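PDB 6I1A: rutinosidase from Aspergillus niger, which hydrolyses rutinosides such as rutin, releasing the disaccharide rutinose, and may also act as an exo-1,3-beta-glucanase or transglycosylase. Local coordinates for residues A[47-55]-A[147-155]. Numbering follows the deposited sequence.
With EDO (1,2-ethanediol), chain I; EDO (1,2-ethanediol), chain V.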
# COMPACT_ATOMS: atom_id res chain seq x y z
N GLY A 47 4.12 34.68 -7.34
CA GLY A 47 3.20 34.99 -8.42
C GLY A 47 2.21 33.90 -8.72
O GLY A 47 1.68 33.93 -9.78
N GLY A 48 1.98 32.96 -7.81
CA GLY A 48 1.06 31.85 -8.03
C GLY A 48 1.71 30.58 -8.59
O GLY A 48 0.99 29.65 -8.91
N ALA A 49 3.02 30.63 -8.90
CA ALA A 49 3.73 29.45 -9.44
C ALA A 49 3.57 28.25 -8.49
O ALA A 49 3.52 28.41 -7.26
CB ALA A 49 5.20 29.80 -9.59
N SER A 50 3.60 27.07 -9.06
CA SER A 50 3.54 25.81 -8.31
C SER A 50 4.92 25.40 -7.81
O SER A 50 4.97 24.61 -6.87
CB SER A 50 2.95 24.71 -9.09
OG SER A 50 3.76 24.40 -10.23
N ASP A 51 6.00 25.96 -8.37
CA ASP A 51 7.37 25.41 -8.21
C ASP A 51 8.39 26.53 -8.07
O ASP A 51 8.10 27.70 -8.38
CB ASP A 51 7.68 24.47 -9.36
CG ASP A 51 7.51 25.04 -10.77
OD1 ASP A 51 7.19 26.29 -10.90
OD2 ASP A 51 7.69 24.25 -11.75
N GLU A 52 9.56 26.19 -7.55
CA GLU A 52 10.68 27.11 -7.41
C GLU A 52 11.02 27.66 -8.81
O GLU A 52 11.33 28.88 -8.91
CB GLU A 52 11.88 26.42 -6.76
CG GLU A 52 13.09 27.32 -6.64
CD GLU A 52 14.30 26.74 -5.96
OE1 GLU A 52 14.20 25.70 -5.30
OE2 GLU A 52 15.37 27.42 -6.08
N TRP A 53 11.05 26.80 -9.80
CA TRP A 53 11.32 27.17 -11.22
C TRP A 53 10.47 28.38 -11.61
O TRP A 53 10.99 29.42 -12.04
CB TRP A 53 11.05 25.96 -12.10
CG TRP A 53 11.35 26.17 -13.56
CD1 TRP A 53 10.60 26.86 -14.46
CD2 TRP A 53 12.40 25.53 -14.33
NE1 TRP A 53 11.14 26.74 -15.73
CE2 TRP A 53 12.23 25.93 -15.67
CE3 TRP A 53 13.48 24.70 -14.00
CZ2 TRP A 53 13.12 25.53 -16.68
CZ3 TRP A 53 14.31 24.26 -15.00
CH2 TRP A 53 14.13 24.68 -16.31
N GLY A 54 9.16 28.29 -11.43
CA GLY A 54 8.23 29.37 -11.83
C GLY A 54 8.34 30.56 -10.90
O GLY A 54 8.13 31.70 -11.37
N LEU A 55 8.58 30.38 -9.61
CA LEU A 55 8.85 31.52 -8.69
C LEU A 55 10.04 32.33 -9.20
O LEU A 55 9.98 33.59 -9.26
CB LEU A 55 9.08 30.99 -7.28
CG LEU A 55 9.48 32.02 -6.23
CD1 LEU A 55 8.87 31.64 -4.88
CD2 LEU A 55 10.96 32.18 -6.13
N THR A 147 8.10 19.97 -8.30
CA THR A 147 9.09 21.06 -8.07
C THR A 147 10.39 20.51 -7.48
O THR A 147 11.50 20.98 -7.86
CB THR A 147 8.50 22.13 -7.11
OG1 THR A 147 9.45 23.19 -6.94
CG2 THR A 147 8.06 21.56 -5.78
N ILE A 148 10.30 19.54 -6.59
CA ILE A 148 11.48 19.05 -5.87
C ILE A 148 12.45 18.37 -6.85
O ILE A 148 13.67 18.39 -6.57
CB ILE A 148 11.11 18.12 -4.72
CG1 ILE A 148 10.20 16.98 -5.16
CG2 ILE A 148 10.45 18.94 -3.61
CD1 ILE A 148 10.07 15.83 -4.14
N GLY A 149 11.99 17.81 -7.97
CA GLY A 149 12.82 17.07 -8.91
C GLY A 149 13.50 17.99 -9.92
O GLY A 149 14.42 17.48 -10.61
N GLU A 150 13.00 19.21 -10.08
CA GLU A 150 13.54 20.31 -10.93
C GLU A 150 12.40 21.33 -11.10
O GLU A 150 12.62 22.53 -10.95
CB GLU A 150 13.96 19.88 -12.34
CG GLU A 150 14.34 21.10 -13.21
CD GLU A 150 14.89 20.70 -14.56
OE1 GLU A 150 14.17 20.22 -15.45
OE2 GLU A 150 16.14 20.84 -14.72
N ALA A 151 11.23 20.87 -11.54
CA ALA A 151 10.06 21.72 -11.85
C ALA A 151 8.84 20.86 -12.09
O ALA A 151 8.93 19.70 -12.53
CB ALA A 151 10.32 22.56 -13.08
N THR A 152 7.67 21.48 -11.84
CA THR A 152 6.40 20.82 -12.14
C THR A 152 6.34 20.38 -13.58
O THR A 152 6.64 21.21 -14.49
CB THR A 152 5.22 21.73 -11.79
OG1 THR A 152 5.35 22.14 -10.45
CG2 THR A 152 3.90 21.02 -12.00
N GLY A 153 6.00 19.14 -13.87
CA GLY A 153 5.85 18.63 -15.23
C GLY A 153 7.15 18.23 -15.89
O GLY A 153 7.06 17.78 -17.05
N HIS A 154 8.30 18.22 -15.20
CA HIS A 154 9.59 17.83 -15.80
C HIS A 154 9.98 16.41 -15.42
O HIS A 154 10.30 16.17 -14.24
CB HIS A 154 10.72 18.78 -15.42
CG HIS A 154 10.60 20.18 -15.93
ND1 HIS A 154 11.74 21.00 -16.02
CD2 HIS A 154 9.56 20.93 -16.34
CE1 HIS A 154 11.34 22.19 -16.42
NE2 HIS A 154 10.03 22.21 -16.66
N TRP A 155 10.00 15.53 -16.40
CA TRP A 155 10.50 14.14 -16.28
C TRP A 155 11.59 13.84 -17.31
O TRP A 155 11.88 12.71 -17.57
CB TRP A 155 9.36 13.14 -16.42
CG TRP A 155 8.36 12.99 -15.32
CD1 TRP A 155 8.48 12.12 -14.27
CD2 TRP A 155 7.07 13.62 -15.22
NE1 TRP A 155 7.33 12.15 -13.54
CE2 TRP A 155 6.46 13.06 -14.08
CE3 TRP A 155 6.38 14.57 -15.97
CZ2 TRP A 155 5.17 13.40 -13.65
CZ3 TRP A 155 5.10 14.88 -15.58
CH2 TRP A 155 4.51 14.33 -14.43
C1 EDO I . 4.45 20.75 -7.25
O1 EDO I . 5.34 20.40 -8.27
C2 EDO I . 3.13 20.28 -7.56
O2 EDO I . 2.53 20.99 -8.65
C1 EDO V . 18.14 21.81 -17.03
O1 EDO V . 19.08 21.60 -18.13
C2 EDO V . 16.72 22.22 -17.37
O2 EDO V . 15.77 21.16 -17.76
O HOH W 1 6.94 24.05 -14.34
O HOH W 2 13.60 23.17 -6.39
O HOH W 3 11.25 23.91 -9.11
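Asp-51 holds CG between its backbone N and carbonyl carbon (chi1 54°), which lets one carboxylate serve both segments. Trp-53 swings CG anti to its N (chi1 -177°) and lays the indole beside Ala-151, Glu-150 and His-154.

Asp-51 is the N-cap of helix 52-59. Its OD1 takes the capping bond from Gly-54 N at 2.9 Å, met from above the carboxylate plane. Its OD2 uses the anti lone pair to accept from Thr-152 N at 2.8 Å. A water also donates to OD2 and to Thr-152 O. Next to this, Ser-50 OG and Thr-152 OG1 share a hydrogen bond of 2.8 Å.

His-154 points its CE1 edge at one face of Trp-53, a T-shaped pair with planes at 73°. Ala-151 CB lies over the centre of the imidazole and 3.6 Å from Trp-53 CB. His-154 ND1 donates to Glu-150 OE1 at 2.6 Å, nearly straight, which fixes the ring's rotation. Glu-150 runs alongside the indole, its CD 3.6 Å from Trp-53 CZ3. Its OE2 is bonded to Tyr-97 OH and Gly-141 N. A second water links Trp-53 N to Glu-150 O.

The contact joins the start of helix 52-59 to the loop between strand 131-136 and helix 161-179 of the TIM barrel. Helix 39-45 packs against Leu-55 of the same short helix.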